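Local coordinates for protein xylulose kinase (Escherichia coli, PDB 2ITM) that catalyses the ATP-dependent phosphorylation of D-xylulose to D-xylulose 5-phosphate, and less efficiently that of 1-deoxy-D-xylulose, at residues Glu367-Gly370 with Tyr371-Asp375; Asp378-Ala382 with Cys383-Pro387; Lys440-Ile443 with Glu444-Gln448; Gln477-Leu480 with Pro481-Ala484. All coordinates share one frame; numbering follows the deposited sequence.

Overall arrangement
All four contacts are local, each between adjoining segments of the chain. Contacts 1 and 2 follow one another on helix 358-381 of the C-terminal FGGY domain, their centres 16 Å apart, the first in mid-helix and the second where the chain leaves it. Contact 4 lies at the end of helix 459-479, which packs beside contact 1 through Phe-472 and Tyr-371; the centres of contacts 1 and 4 lie about 17 Å apart, and contact 4 also reaches the second subunit. Contact 3, on the short helix 442-445, lies across the chain's centre from contact 4, 46 Å between centres. None belongs to the active site, though the side chains of Val-380 and Leu-373 come within about 12 and 14 Å of bound D-xylulose.

Contact 1 of 4, residues Glu367-Gly370 with Tyr371-Asp375; sequences EGVG and YALAD
Residues Glu-367 to Ala-374 form one unbroken run of alpha-helix, in which four successive amides donate to the carbonyl four residues earlier. The shortest of these bonds, Tyr-371 N to Glu-367 O, measures 2.7 Å at an N-H...O angle of 148°. The next two are straighter: Ala-372 N to Gly-368 O (171°) and Leu-373 N to Val-369 O (168°). Glu-367 O also lies 3.0 Å above one face of the Tyr-371 ring, toward its rim; the phenol is folded back there because CG stands anti to the carbonyl carbon. Both the bonds and the carbonyl-ring contact follow the i to i+4 spacing of helix 358-381, in the C-terminal domain of the FGGY kinase. Tyr-371 runs alongside Glu-367, its OH 4.0 Å from Glu-367 CB, while Glu-367 OE2 turns to Arg-363 and Tyr-465. With an alanine in place of Tyr-371, Glu-367 O would keep its amide partner but would probably lose its ring cover, and a gap is likely beside Phe-472 of helix 459-479. Val-369 and Leu-373, a second i to i+4 pair, lie side by side: Val-369 CG1 meets Leu-373 CD1 at 3.9 Å, and both side chains rest on Trp-402 of helix 400-410.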
loop_
_atom_site.group_PDB
_atom_site.type_symbol
_atom_site.label_atom_id
_atom_site.label_comp_id
_atom_site.label_asym_id
_atom_site.label_seq_id
_atom_site.Cartn_x
_atom_site.Cartn_y
_atom_site.Cartn_z
ATOM N N GLU A 367 13.575 8.223 7.026
ATOM C CA GLU A 367 13.529 7.989 8.446
ATOM C C GLU A 367 13.306 6.516 8.751
ATOM O O GLU A 367 13.919 5.972 9.654
ATOM C CB GLU A 367 12.470 8.863 9.107
ATOM C CG GLU A 367 12.813 10.343 9.081
ATOM C CD GLU A 367 11.801 11.226 9.779
ATOM O OE1 GLU A 367 10.594 10.968 9.678
ATOM O OE2 GLU A 367 12.231 12.195 10.412
ATOM N N GLY A 368 12.438 5.877 7.982
ATOM C CA GLY A 368 12.140 4.469 8.168
ATOM C C GLY A 368 13.255 3.511 7.806
ATOM O O GLY A 368 13.542 2.568 8.527
ATOM N N VAL A 369 13.890 3.753 6.673
ATOM C CA VAL A 369 15.111 3.056 6.358
ATOM C C VAL A 369 16.150 3.288 7.446
ATOM O O VAL A 369 16.779 2.363 7.910
ATOM C CB VAL A 369 15.668 3.458 4.987
ATOM C CG1 VAL A 369 17.004 2.799 4.755
ATOM C CG2 VAL A 369 14.701 3.104 3.896
ATOM N N GLY A 370 16.308 4.537 7.849
ATOM C CA GLY A 370 17.123 4.876 8.999
ATOM C C GLY A 370 16.827 4.052 10.231
ATOM O O GLY A 370 17.721 3.500 10.834
ATOM N N TYR A 371 15.554 3.976 10.596
ATOM C CA TYR A 371 15.134 3.254 11.786
ATOM C C TYR A 371 15.500 1.770 11.707
ATOM O O TYR A 371 15.992 1.199 12.662
ATOM C CB TYR A 371 13.635 3.411 12.022
ATOM C CG TYR A 371 13.150 4.816 12.299
ATOM C CD1 TYR A 371 13.931 5.738 12.969
ATOM C CD2 TYR A 371 11.903 5.211 11.882
ATOM C CE1 TYR A 371 13.480 7.005 13.204
ATOM C CE2 TYR A 371 11.444 6.475 12.113
ATOM C CZ TYR A 371 12.230 7.371 12.774
ATOM O OH TYR A 371 11.745 8.619 12.994
ATOM N N ALA A 372 15.234 1.178 10.549
ATOM C CA ALA A 372 15.604 -0.194 10.253
ATOM C C ALA A 372 17.104 -0.461 10.410
ATOM O O ALA A 372 17.504 -1.382 11.099
ATOM C CB ALA A 372 15.138 -0.566 8.876
ATOM N N LEU A 373 17.913 0.371 9.771
ATOM C CA LEU A 373 19.353 0.229 9.805
ATOM C C LEU A 373 19.930 0.317 11.215
ATOM O O LEU A 373 20.824 -0.423 11.566
ATOM C CB LEU A 373 20.019 1.250 8.886
ATOM C CG LEU A 373 19.776 1.104 7.382
ATOM C CD1 LEU A 373 20.374 2.239 6.606
ATOM C CD2 LEU A 373 20.236 -0.235 6.853
ATOM N N ALA A 374 19.403 1.233 12.015
ATOM C CA ALA A 374 19.852 1.423 13.384
ATOM C C ALA A 374 19.541 0.222 14.267
ATOM O O ALA A 374 20.369 -0.201 15.055
ATOM C CB ALA A 374 19.251 2.671 13.963
ATOM N N ASP A 375 18.337 -0.312 14.130
ATOM C CA ASP A 375 17.942 -1.512 14.841
ATOM C C ASP A 375 18.834 -2.663 14.421
ATOM O O ASP A 375 19.220 -3.491 15.233
ATOM C CB ASP A 375 16.484 -1.861 14.545
ATOM C CG ASP A 375 15.503 -1.095 15.409
ATOM O OD1 ASP A 375 15.888 -0.616 16.491
ATOM O OD2 ASP A 375 14.328 -0.935 15.070
#

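Contact 2 of 4, residues Asp378-Ala382 with Cys383-Pro387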
loop_
_atom_site.group_PDB
_atom_site.type_symbol
_atom_site.label_atom_id
_atom_site.label_comp_id
_atom_site.label_asym_id
_atom_site.label_seq_id
_atom_site.Cartn_x
_atom_site.Cartn_y
_atom_site.Cartn_z
ATOM N N ASP A 378 22.140 -2.280 16.155
ATOM C CA ASP A 378 21.935 -2.575 17.566
ATOM C C ASP A 378 21.961 -4.077 17.863
ATOM O O ASP A 378 22.569 -4.514 18.808
ATOM C CB ASP A 378 20.609 -1.983 18.036
ATOM C CG ASP A 378 20.661 -0.475 18.216
ATOM O OD1 ASP A 378 21.756 0.091 18.216
ATOM O OD2 ASP A 378 19.644 0.213 18.363
ATOM N N VAL A 379 21.279 -4.854 17.034
ATOM C CA VAL A 379 21.241 -6.298 17.178
ATOM C C VAL A 379 22.659 -6.928 17.146
ATOM O O VAL A 379 23.016 -7.710 18.006
ATOM C CB VAL A 379 20.348 -6.938 16.098
ATOM C CG1 VAL A 379 20.426 -8.442 16.153
ATOM C CG2 VAL A 379 18.936 -6.467 16.228
ATOM N N VAL A 380 23.450 -6.551 16.153
ATOM C CA VAL A 380 24.839 -6.963 16.067
ATOM C C VAL A 380 25.642 -6.545 17.294
ATOM O O VAL A 380 26.415 -7.318 17.829
ATOM C CB VAL A 380 25.473 -6.457 14.773
ATOM C CG1 VAL A 380 26.969 -6.505 14.830
ATOM C CG2 VAL A 380 24.961 -7.265 13.603
ATOM N N HIS A 381 25.439 -5.316 17.739
ATOM C CA HIS A 381 26.162 -4.795 18.878
ATOM C C HIS A 381 25.827 -5.584 20.136
ATOM O O HIS A 381 26.693 -5.873 20.936
ATOM C CB HIS A 381 25.911 -3.305 19.037
ATOM C CG HIS A 381 26.411 -2.489 17.886
ATOM N ND1 HIS A 381 26.019 -1.190 17.664
ATOM C CD2 HIS A 381 27.268 -2.796 16.887
ATOM C CE1 HIS A 381 26.619 -0.729 16.584
ATOM N NE2 HIS A 381 27.382 -1.684 16.094
ATOM N N ALA A 382 24.569 -5.963 20.270
ATOM C CA ALA A 382 24.104 -6.706 21.420
ATOM C C ALA A 382 24.813 -8.049 21.553
ATOM O O ALA A 382 24.756 -8.690 22.595
ATOM C CB ALA A 382 22.613 -6.895 21.335
ATOM N N CYS A 383 25.467 -8.466 20.476
ATOM C CA CYS A 383 26.142 -9.749 20.434
ATOM C C CYS A 383 27.479 -9.627 21.147
ATOM O O CYS A 383 28.060 -10.615 21.558
ATOM C CB CYS A 383 26.331 -10.228 18.990
ATOM S SG CYS A 383 24.831 -10.722 18.126
ATOM N N GLY A 384 27.943 -8.392 21.292
ATOM C CA GLY A 384 29.204 -8.090 21.939
ATOM C C GLY A 384 30.153 -7.268 21.090
ATOM O O GLY A 384 31.355 -7.351 21.259
ATOM N N ILE A 385 29.615 -6.475 20.177
ATOM C CA ILE A 385 30.423 -5.570 19.375
ATOM C C ILE A 385 30.253 -4.141 19.858
ATOM O O ILE A 385 29.144 -3.688 20.073
ATOM C CB ILE A 385 30.031 -5.667 17.884
ATOM C CG1 ILE A 385 30.163 -7.099 17.379
ATOM C CG2 ILE A 385 30.866 -4.730 17.049
ATOM C CD1 ILE A 385 31.503 -7.432 16.834
ATOM N N LYS A 386 31.356 -3.432 20.028
ATOM C CA LYS A 386 31.301 -2.050 20.472
ATOM C C LYS A 386 32.238 -1.140 19.693
ATOM O O LYS A 386 33.398 -0.978 20.040
ATOM C CB LYS A 386 31.579 -1.960 21.971
ATOM C CG LYS A 386 31.543 -0.555 22.556
ATOM C CD LYS A 386 30.278 0.188 22.212
ATOM C CE LYS A 386 30.578 1.437 21.406
ATOM N NZ LYS A 386 29.608 1.664 20.290
ATOM N N PRO A 387 31.713 -0.545 18.637
ATOM C CA PRO A 387 32.523 0.259 17.728
ATOM C C PRO A 387 32.784 1.662 18.266
ATOM O O PRO A 387 31.906 2.253 18.867
ATOM C CB PRO A 387 31.676 0.307 16.461
ATOM C CG PRO A 387 30.323 -0.010 16.886
ATOM C CD PRO A 387 30.418 -0.914 18.053
#
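His-381 O is gripped by two backbone amides, Gly-384 N at 2.8 Å and Ile-385 N at 3.1 Å, both arriving from the same face of its carbonyl plane. This is the turn by which the chain leaves helix 358-381, Gly-384 being the first residue to abandon helical angles: its phi of 125° would jam a CB against the carbonyl O before it, so the position calls for glycine. One residue earlier, Cys-383 N donates to Val-380 O over 3.0 Å, from above the carbonyl plane, as Gly-384 N does at His-381 O. After the turn the chain doubles back past His-381. Ile-385 O lies 3.4 Å from His-381 CA, a CA-H...O contact, and near CB as well. Pro-387 then sets its CD over one face of the imidazole, 3.9 Å from the ring centroid and 21° off the normal, which makes a CH-pi contact; CG of the same ring approaches NE2. With CG anti to the carbonyl carbon (chi1 -63°), the imidazole is carried toward Pro-387, where NE2 hydrogen-bonds Tyr-259 OH of strand 257-262. If His-381 were an alanine, Pro-387 CD would have no ring to rest on, and the hydroxyl of Tyr-259 would probably be left without this partner. Val-380 CG1 also meets Ile-385 CG1, and both side chains pack against strands 257-262 and 285-291. Lys-386 bends back to its neighbour, NZ donating to Pro-387 O at 2.8 Å, in the carbonyl plane and on a lone pair.

Contact 3 of 4, residues Lys440-Ile443 with Glu444-Gln448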
loop_
_atom_site.group_PDB
_atom_site.type_symbol
_atom_site.label_atom_id
_atom_site.label_comp_id
_atom_site.label_asym_id
_atom_site.label_seq_id
_atom_site.Cartn_x
_atom_site.Cartn_y
_atom_site.Cartn_z
ATOM N N LYS A 440 56.600 -6.542 5.938
ATOM C CA LYS A 440 55.817 -5.342 6.172
ATOM C C LYS A 440 54.621 -5.622 7.047
ATOM O O LYS A 440 54.097 -6.717 7.050
ATOM C CB LYS A 440 55.350 -4.750 4.855
ATOM C CG LYS A 440 56.442 -4.163 4.044
ATOM C CD LYS A 440 55.907 -3.624 2.757
ATOM C CE LYS A 440 56.893 -2.694 2.095
ATOM N NZ LYS A 440 57.207 -1.530 2.959
ATOM N N SER A 441 54.185 -4.615 7.781
ATOM C CA SER A 441 53.057 -4.758 8.687
ATOM C C SER A 441 51.745 -4.493 7.970
ATOM O O SER A 441 51.723 -3.876 6.917
ATOM C CB SER A 441 53.196 -3.807 9.871
ATOM O OG SER A 441 52.849 -2.490 9.506
ATOM N N LEU A 442 50.659 -4.965 8.561
ATOM C CA LEU A 442 49.333 -4.778 7.999
ATOM C C LEU A 442 48.927 -3.325 8.045
ATOM O O LEU A 442 48.265 -2.817 7.142
ATOM C CB LEU A 442 48.317 -5.586 8.787
ATOM C CG LEU A 442 48.623 -7.041 9.099
ATOM C CD1 LEU A 442 47.474 -7.620 9.828
ATOM C CD2 LEU A 442 48.891 -7.785 7.839
ATOM N N ILE A 443 49.299 -2.661 9.129
ATOM C CA ILE A 443 49.199 -1.213 9.206
ATOM C C ILE A 443 49.656 -0.631 7.892
ATOM O O ILE A 443 48.986 0.212 7.316
ATOM C CB ILE A 443 50.071 -0.687 10.348
ATOM C CG1 ILE A 443 49.864 -1.518 11.610
ATOM C CG2 ILE A 443 49.784 0.748 10.597
ATOM C CD1 ILE A 443 49.943 -3.029 11.372
ATOM N N GLU A 444 50.819 -1.105 7.414
ATOM C CA GLU A 444 51.400 -0.589 6.191
ATOM C C GLU A 444 50.540 -0.892 4.965
ATOM O O GLU A 444 50.333 -0.035 4.124
ATOM C CB GLU A 444 52.823 -1.134 5.986
ATOM C CG GLU A 444 53.765 -0.946 7.165
ATOM C CD GLU A 444 55.205 -1.353 6.855
ATOM O OE1 GLU A 444 55.737 -0.915 5.821
ATOM O OE2 GLU A 444 55.801 -2.096 7.657
ATOM N N LEU A 445 50.070 -2.122 4.845
ATOM C CA LEU A 445 49.593 -2.610 3.561
ATOM C C LEU A 445 48.071 -2.551 3.467
ATOM O O LEU A 445 47.509 -2.615 2.382
ATOM C CB LEU A 445 50.080 -4.033 3.304
ATOM C CG LEU A 445 51.575 -4.266 3.184
ATOM C CD1 LEU A 445 51.864 -5.708 3.356
ATOM C CD2 LEU A 445 52.070 -3.775 1.863
ATOM N N LEU A 446 47.406 -2.419 4.625
ATOM C CA LEU A 446 45.955 -2.419 4.708
ATOM C C LEU A 446 45.428 -1.135 5.329
ATOM O O LEU A 446 44.925 -1.143 6.436
ATOM C CB LEU A 446 45.461 -3.621 5.507
ATOM C CG LEU A 446 45.824 -5.047 5.071
ATOM C CD1 LEU A 446 45.308 -6.028 6.055
ATOM C CD2 LEU A 446 45.339 -5.357 3.690
ATOM N N PRO A 447 45.536 -0.034 4.600
ATOM C CA PRO A 447 45.134 1.265 5.119
ATOM C C PRO A 447 43.625 1.431 5.035
ATOM O O PRO A 447 42.984 0.832 4.181
ATOM C CB PRO A 447 45.800 2.217 4.143
ATOM C CG PRO A 447 45.748 1.514 2.876
ATOM C CD PRO A 447 45.821 0.049 3.163
ATOM N N GLN A 448 43.067 2.240 5.923
ATOM C CA GLN A 448 41.690 2.661 5.792
ATOM C C GLN A 448 41.527 3.475 4.535
ATOM O O GLN A 448 42.492 4.017 4.030
ATOM C CB GLN A 448 41.293 3.479 6.993
ATOM C CG GLN A 448 40.129 2.918 7.714
ATOM C CD GLN A 448 40.491 2.488 9.094
ATOM O OE1 GLN A 448 41.152 1.475 9.274
ATOM N NE2 GLN A 448 40.078 3.258 10.079
HETATM O O HOH W 1 54.726 0.024 3.759
#
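Lys-440 reaches across Glu-444 at about a right angle, and its NZ forms a salt bridge with Glu-444 OE1, a weak bond at 3.3 Å. One water also joins the two groups, accepting from Lys-440 NZ and donating to Glu-444 OE1 at 2.5 Å. A single turn in the lysine chain, at chi4 (-60°), brings the ammonium round to that oxygen, while its CB and CD lie against the two methyls of Leu-445. Ser-441 is the N-cap of helix 442-445 and forms a capping box with Glu-444. Its OG accepts from Glu-444 N at 3.2 Å; in return Ser-441 N donates to Glu-444 OE2 at 3.0 Å, nearly straight (172°) but from well above the carboxylate plane. The serine hydroxyl sits between the backbone N and the carbonyl carbon (chi1 78°), which aims it at the first turn. Glu-444 thus uses one carboxylate oxygen for the cap and the other for Lys-440, two grips that would hinder its rotation. Ser-441 O takes weak bonds from Glu-444 N and Leu-445 N. Leu-442 supplies the firmer backbone link, its O accepting from Leu-446 N at 2.7 Å, and its CB lies 4.1 Å from Leu-446 CD1. The short helix is laid on helix 424-436: Leu-442 rests on Ile-434, Leu-445 on Gln-433, and Leu-446 with Pro-447 on Arg-430.

Contact 4 of 4, residues Gln477-Leu480 with Pro481-Ala484; sequences QQLL and PLMA
Leu-482 turns back on Leu-479 in the last turns of the chain, at the end of helix 459-479, where Pro-481 takes the place of an amide donor. Starting at its base, Leu-482 CB lies 3.2 Å from Leu-479 O; beyond CG, the CD2 branch meets Leu-479 CD2 at 4.2 Å, the two side chains crossing at a slant. Both torsions of Leu-482 (chi1 -93°, chi2 20°) lie away from the staggered positions. The same side chain packs on Phe-350 of the second subunit, and Leu-479 touches Leu-479 of that subunit, which places the contact in the homodimer interface. The lack of an N-H on Pro-481 is consistent with the change in backbone pattern. It cannot donate to Gln-477 O, which faces Pro-481 CD at 3.4 Å and instead accepts from Leu-480 N at 3.2 Å. Spacing of three residues, as in a 3-10 turn, recurs in the weak bond of Leu-482 N to Leu-479 O; Met-483 N adds a weak four-residue bond to the same oxygen. Met-483 sends CG past Leu-479 O, then bends at chi2 and chi3, and its side chain packs on Val-348 and Tyr-332 of the neighbouring strands. Its amide also makes the firmer bond of the turn, again over three residues: Met-483 N to Leu-480 O at 3.0 Å, with the donor 65° out of the carbonyl plane.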
loop_
_atom_site.group_PDB
_atom_site.type_symbol
_atom_site.label_atom_id
_atom_site.label_comp_id
_atom_site.label_asym_id
_atom_site.label_seq_id
_atom_site.Cartn_x
_atom_site.Cartn_y
_atom_site.Cartn_z
ATOM N N GLN A 477 7.040 -4.821 14.257
ATOM C CA GLN A 477 6.596 -6.061 14.844
ATOM C C GLN A 477 5.143 -6.431 14.542
ATOM O O GLN A 477 4.860 -7.550 14.166
ATOM C CB GLN A 477 6.887 -6.078 16.329
ATOM C CG GLN A 477 8.343 -6.349 16.654
ATOM C CD GLN A 477 8.863 -7.618 16.007
ATOM O OE1 GLN A 477 8.315 -8.694 16.226
ATOM N NE2 GLN A 477 9.921 -7.494 15.208
ATOM N N GLN A 478 4.239 -5.477 14.683
ATOM C CA GLN A 478 2.824 -5.722 14.465
ATOM C C GLN A 478 2.484 -6.289 13.087
ATOM O O GLN A 478 1.651 -7.168 12.978
ATOM C CB GLN A 478 2.013 -4.460 14.730
ATOM C CG GLN A 478 1.562 -4.292 16.161
ATOM C CD GLN A 478 0.496 -3.235 16.301
ATOM O OE1 GLN A 478 0.778 -2.057 16.203
ATOM N NE2 GLN A 478 -0.729 -3.659 16.511
ATOM N N LEU A 479 3.139 -5.781 12.050
ATOM C CA LEU A 479 2.832 -6.146 10.672
ATOM C C LEU A 479 3.724 -7.275 10.166
ATOM O O LEU A 479 3.534 -7.782 9.078
ATOM C CB LEU A 479 2.969 -4.935 9.751
ATOM C CG LEU A 479 2.096 -3.708 9.994
ATOM C CD1 LEU A 479 1.868 -2.947 8.724
ATOM C CD2 LEU A 479 0.774 -4.105 10.590
ATOM N N LEU A 480 4.704 -7.640 10.974
ATOM C CA LEU A 480 5.709 -8.624 10.615
ATOM C C LEU A 480 5.118 -9.945 10.120
ATOM O O LEU A 480 5.583 -10.506 9.149
ATOM C CB LEU A 480 6.612 -8.891 11.812
ATOM C CG LEU A 480 8.069 -9.261 11.593
ATOM C CD1 LEU A 480 8.616 -10.004 12.783
ATOM C CD2 LEU A 480 8.269 -10.037 10.348
ATOM N N PRO A 481 4.100 -10.437 10.804
ATOM C CA PRO A 481 3.489 -11.712 10.436
ATOM C C PRO A 481 2.780 -11.619 9.098
ATOM O O PRO A 481 2.675 -12.595 8.390
ATOM C CB PRO A 481 2.485 -11.937 11.550
ATOM C CG PRO A 481 2.990 -11.180 12.638
ATOM C CD PRO A 481 3.605 -9.960 12.095
ATOM N N LEU A 482 2.318 -10.427 8.768
ATOM C CA LEU A 482 1.682 -10.153 7.498
ATOM C C LEU A 482 2.662 -10.160 6.334
ATOM O O LEU A 482 2.255 -10.304 5.193
ATOM C CB LEU A 482 0.967 -8.812 7.567
ATOM C CG LEU A 482 -0.505 -8.753 7.961
ATOM C CD1 LEU A 482 -0.980 -9.975 8.684
ATOM C CD2 LEU A 482 -0.775 -7.522 8.766
ATOM N N MET A 483 3.951 -10.016 6.622
ATOM C CA MET A 483 4.979 -10.097 5.589
ATOM C C MET A 483 5.705 -11.434 5.390
ATOM O O MET A 483 6.620 -11.512 4.599
ATOM C CB MET A 483 5.980 -8.951 5.697
ATOM C CG MET A 483 5.401 -7.636 6.146
ATOM S SD MET A 483 4.598 -6.646 4.882
ATOM C CE MET A 483 5.702 -6.867 3.515
ATOM N N ALA A 484 5.297 -12.481 6.098
ATOM C CA ALA A 484 5.534 -13.865 5.659
ATOM C C ALA A 484 7.006 -14.240 5.531
ATOM O O ALA A 484 7.438 -14.772 4.512
ATOM C CB ALA A 484 4.823 -14.153 4.363
ATOM O OXT ALA A 484 7.758 -14.001 6.596
#